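Local coordinates for protein nitrite oxidoreductase subunit A (PDB 7B04) that belongs to the molybdopterin oxidoreductase family and carries a molybdenum atom, two MD1 groups and an iron/sulfur cluster, at residues Ser299-Gln304 with Lys329-Thr334. Numbering follows the deposited sequence.
Sequences SKLLIQ and KIVVIT. With MD1 (phosphoric acid 4-(2-amino-4-oxo-3,4,5,6,-tetrahydro-pteridin-6-yl)-2-hydroxy-3,4-dimercapto-but-3-en-yl ester guanylate ester), chain C.
Leu-302 and Gln-304 pair with the strand 329-332 as neighbours in a five-stranded parallel sheet. The link between the two strands includes helix 314-321, which packs on Leu-302 and Gln-304: a beta-alpha-beta crossover. Five backbone hydrogen bonds zip the pair together. Leu-302 gives its N to Lys-329 O and takes Val-331 N on its own O, both at 2.7 Å. Gln-304 likewise uses its N on Val-331 O and its O on Ile-333 N. At the start of the ladder, Lys-329 N lies above the carbonyl plane of Lys-300.

Leu-301, Ile-303, Lys-329 and Val-331 share one face. Leu-301 CG is anti to the backbone N (chi1 172°), and its CD1 touches Val-331 CG2 at 3.8 Å. Ile-303 and Val-331 lie side by side, with Ile-303 CG1 4.1 Å from Val-331 CB. Helix 505-517 covers this face through Leu-511 and Ile-515. On the other face, the Gln-304 chain bends at chi2 (149°). Its OE1 lies 3.6 Å from Ile-330 CG2 and also meets Val-332 CG2.

Strand 521-525 flanks 301-304 on its other edge, and Asp-345 OD2 accepts Ile-330 N. Beyond the last rung the chain reaches the MD1 pocket. There Ile-333 O accepts MD1 N2, the amino nitrogen of the guanine, at 2.5 Å.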
loop_
_atom_site.group_PDB
_atom_site.type_symbol
_atom_site.label_atom_id
_atom_site.label_comp_id
_atom_site.label_asym_id
_atom_site.label_seq_id
_atom_site.Cartn_x
_atom_site.Cartn_y
_atom_site.Cartn_z
ATOM N N SER B 299 -22.517 9.494 -8.511
ATOM C CA SER B 299 -22.918 10.355 -7.404
ATOM C C SER B 299 -22.519 11.802 -7.667
ATOM O O SER B 299 -21.460 12.077 -8.239
ATOM C CB SER B 299 -22.288 9.868 -6.099
ATOM O OG SER B 299 -22.741 8.568 -5.762
ATOM N N LYS B 300 -23.380 12.735 -7.244
ATOM C CA LYS B 300 -23.095 14.159 -7.370
ATOM C C LYS B 300 -22.807 14.869 -6.052
ATOM O O LYS B 300 -22.176 15.929 -6.072
ATOM C CB LYS B 300 -24.248 14.865 -8.099
ATOM C CG LYS B 300 -24.445 14.330 -9.512
ATOM C CD LYS B 300 -23.143 14.412 -10.307
ATOM C CE LYS B 300 -23.283 13.804 -11.697
ATOM N NZ LYS B 300 -21.987 13.784 -12.438
ATOM N N LEU B 301 -23.272 14.348 -4.918
ATOM C CA LEU B 301 -22.730 14.739 -3.618
ATOM C C LEU B 301 -22.419 13.457 -2.869
ATOM O O LEU B 301 -23.330 12.726 -2.463
ATOM C CB LEU B 301 -23.682 15.622 -2.813
ATOM C CG LEU B 301 -23.136 15.837 -1.393
ATOM C CD1 LEU B 301 -22.207 17.034 -1.316
ATOM C CD2 LEU B 301 -24.256 15.970 -0.373
ATOM N N LEU B 302 -21.133 13.204 -2.680
ATOM C CA LEU B 302 -20.638 11.955 -2.130
ATOM C C LEU B 302 -20.063 12.196 -0.741
ATOM O O LEU B 302 -19.115 12.972 -0.588
ATOM C CB LEU B 302 -19.592 11.370 -3.068
ATOM C CG LEU B 302 -18.982 10.113 -2.515
ATOM C CD1 LEU B 302 -20.127 9.195 -2.327
ATOM C CD2 LEU B 302 -18.137 9.608 -3.593
ATOM N N ILE B 303 -20.601 11.496 0.255
ATOM C CA ILE B 303 -20.250 11.705 1.655
ATOM C C ILE B 303 -19.488 10.494 2.175
ATOM O O ILE B 303 -19.903 9.348 1.964
ATOM C CB ILE B 303 -21.504 11.975 2.506
ATOM C CG1 ILE B 303 -22.186 13.269 2.052
ATOM C CG2 ILE B 303 -21.150 12.045 3.987
ATOM C CD1 ILE B 303 -23.600 13.419 2.556
ATOM N N GLN B 304 -18.378 10.756 2.866
ATOM C CA GLN B 304 -17.491 9.727 3.395
ATOM C C GLN B 304 -17.330 9.982 4.886
ATOM O O GLN B 304 -16.872 11.059 5.281
ATOM C CB GLN B 304 -16.120 9.760 2.699
ATOM C CG GLN B 304 -16.024 8.973 1.400
ATOM C CD GLN B 304 -15.033 9.586 0.422
ATOM O OE1 GLN B 304 -14.900 10.808 0.339
ATOM N NE2 GLN B 304 -14.324 8.737 -0.313
ATOM N N LYS B 329 -19.823 16.853 -5.713
ATOM C CA LYS B 329 -19.223 17.365 -4.490
ATOM C C LYS B 329 -18.844 16.203 -3.581
ATOM O O LYS B 329 -19.599 15.235 -3.449
ATOM C CB LYS B 329 -20.172 18.316 -3.756
ATOM C CG LYS B 329 -20.251 19.721 -4.327
ATOM C CD LYS B 329 -21.047 20.628 -3.397
ATOM C CE LYS B 329 -21.032 22.074 -3.865
ATOM N NZ LYS B 329 -21.764 22.961 -2.918
ATOM N N ILE B 330 -17.670 16.303 -2.965
ATOM C CA ILE B 330 -17.114 15.248 -2.124
ATOM C C ILE B 330 -17.019 15.765 -0.694
ATOM O O ILE B 330 -16.585 16.900 -0.465
ATOM C CB ILE B 330 -15.736 14.786 -2.639
ATOM C CG1 ILE B 330 -15.865 14.229 -4.058
ATOM C CG2 ILE B 330 -15.132 13.742 -1.711
ATOM C CD1 ILE B 330 -14.540 14.013 -4.754
ATOM N N VAL B 331 -17.427 14.934 0.264
ATOM C CA VAL B 331 -17.399 15.285 1.680
ATOM C C VAL B 331 -16.738 14.155 2.456
ATOM O O VAL B 331 -17.047 12.979 2.234
ATOM C CB VAL B 331 -18.814 15.546 2.232
ATOM C CG1 VAL B 331 -18.750 15.957 3.698
ATOM C CG2 VAL B 331 -19.528 16.598 1.407
ATOM N N VAL B 332 -15.830 14.513 3.362
ATOM C CA VAL B 332 -15.154 13.561 4.235
ATOM C C VAL B 332 -15.341 14.026 5.672
ATOM O O VAL B 332 -15.084 15.193 5.988
ATOM C CB VAL B 332 -13.656 13.432 3.896
ATOM C CG1 VAL B 332 -12.957 12.534 4.903
ATOM C CG2 VAL B 332 -13.478 12.894 2.486
ATOM N N ILE B 333 -15.784 13.122 6.537
ATOM C CA ILE B 333 -16.091 13.446 7.931
ATOM C C ILE B 333 -15.224 12.534 8.792
ATOM O O ILE B 333 -15.635 11.440 9.180
ATOM C CB ILE B 333 -17.576 13.268 8.255
ATOM C CG1 ILE B 333 -18.439 14.103 7.309
ATOM C CG2 ILE B 333 -17.856 13.633 9.707
ATOM C CD1 ILE B 333 -19.905 13.735 7.344
ATOM N N THR B 334 -14.027 12.996 9.135
ATOM C CA THR B 334 -13.078 12.186 9.883
ATOM C C THR B 334 -12.395 13.050 10.932
ATOM O O THR B 334 -12.286 14.270 10.759
ATOM C CB THR B 334 -12.015 11.546 8.972
ATOM O OG1 THR B 334 -11.354 12.561 8.206
ATOM C CG2 THR B 334 -12.643 10.521 8.035
HETATM P PB MD1 C . -11.554 1.304 6.290
HETATM O O3B MD1 C . -11.150 1.333 7.886
HETATM O O1B MD1 C . -11.099 2.584 5.630
HETATM O O2B MD1 C . -13.052 1.174 6.155
HETATM O O3A MD1 C . -10.810 0.012 5.581
HETATM C C10 MD1 C . -11.198 -1.297 5.900
HETATM C C11 MD1 C . -11.047 -2.189 4.634
HETATM O O11 MD1 C . -9.772 -1.608 3.854
HETATM C C12 MD1 C . -11.032 -3.481 4.992
HETATM S S12 MD1 C . -12.104 -4.022 6.355
HETATM C C13 MD1 C . -10.220 -4.626 4.331
HETATM S S13 MD1 C . -10.440 -6.277 5.052
HETATM C C14 MD1 C . -9.277 -4.496 3.254
HETATM N N15 MD1 C . -8.076 -3.640 3.886
HETATM C C16 MD1 C . -7.207 -3.111 2.916
HETATM C C15 MD1 C . -5.734 -3.061 3.110
HETATM O O14 MD1 C . -5.247 -3.482 4.106
HETATM N N17 MD1 C . -4.880 -2.479 2.040
HETATM C C17 MD1 C . -5.519 -1.931 0.743
HETATM N N16 MD1 C . -4.678 -1.367 -0.295
HETATM N N18 MD1 C . -7.017 -1.979 0.545
HETATM C C20 MD1 C . -7.858 -2.541 1.570
HETATM N N8 MD1 C . -9.258 -2.607 1.438
HETATM C C7 MD1 C . -9.822 -4.026 1.931
HETATM P PA MD1 C . -10.206 2.485 8.594
HETATM O O1A MD1 C . -9.711 1.943 9.912
HETATM O O2A MD1 C . -9.038 2.776 7.683
HETATM O "O5'" MD1 C . -11.041 3.879 8.871
HETATM C "C5'" MD1 C . -11.165 4.815 7.843
HETATM C "C4'" MD1 C . -11.125 6.280 8.404
HETATM O "O4'" MD1 C . -12.178 6.504 9.535
HETATM C "C1'" MD1 C . -11.374 7.294 10.604
HETATM N N9 MD1 C . -11.984 7.179 11.955
HETATM C C4 MD1 C . -13.154 7.759 12.201
HETATM N N3 MD1 C . -14.069 8.563 11.341
HETATM C C2 MD1 C . -15.320 9.084 11.890
HETATM N N2 MD1 C . -16.210 9.866 11.052
HETATM N N1 MD1 C . -15.669 8.819 13.265
HETATM C C6 MD1 C . -14.785 8.048 14.084
HETATM O O6 MD1 C . -15.066 7.825 15.212
HETATM C C5 MD1 C . -13.474 7.506 13.500
HETATM N N7 MD1 C . -12.496 6.777 14.030
HETATM C C8 MD1 C . -11.563 6.568 13.079
HETATM C "C2'" MD1 C . -10.244 6.715 10.554
HETATM O "O2'" MD1 C . -9.210 7.545 11.158
HETATM C "C3'" MD1 C . -9.984 6.534 8.925
HETATM O "O3'" MD1 C . -9.468 7.775 8.363
#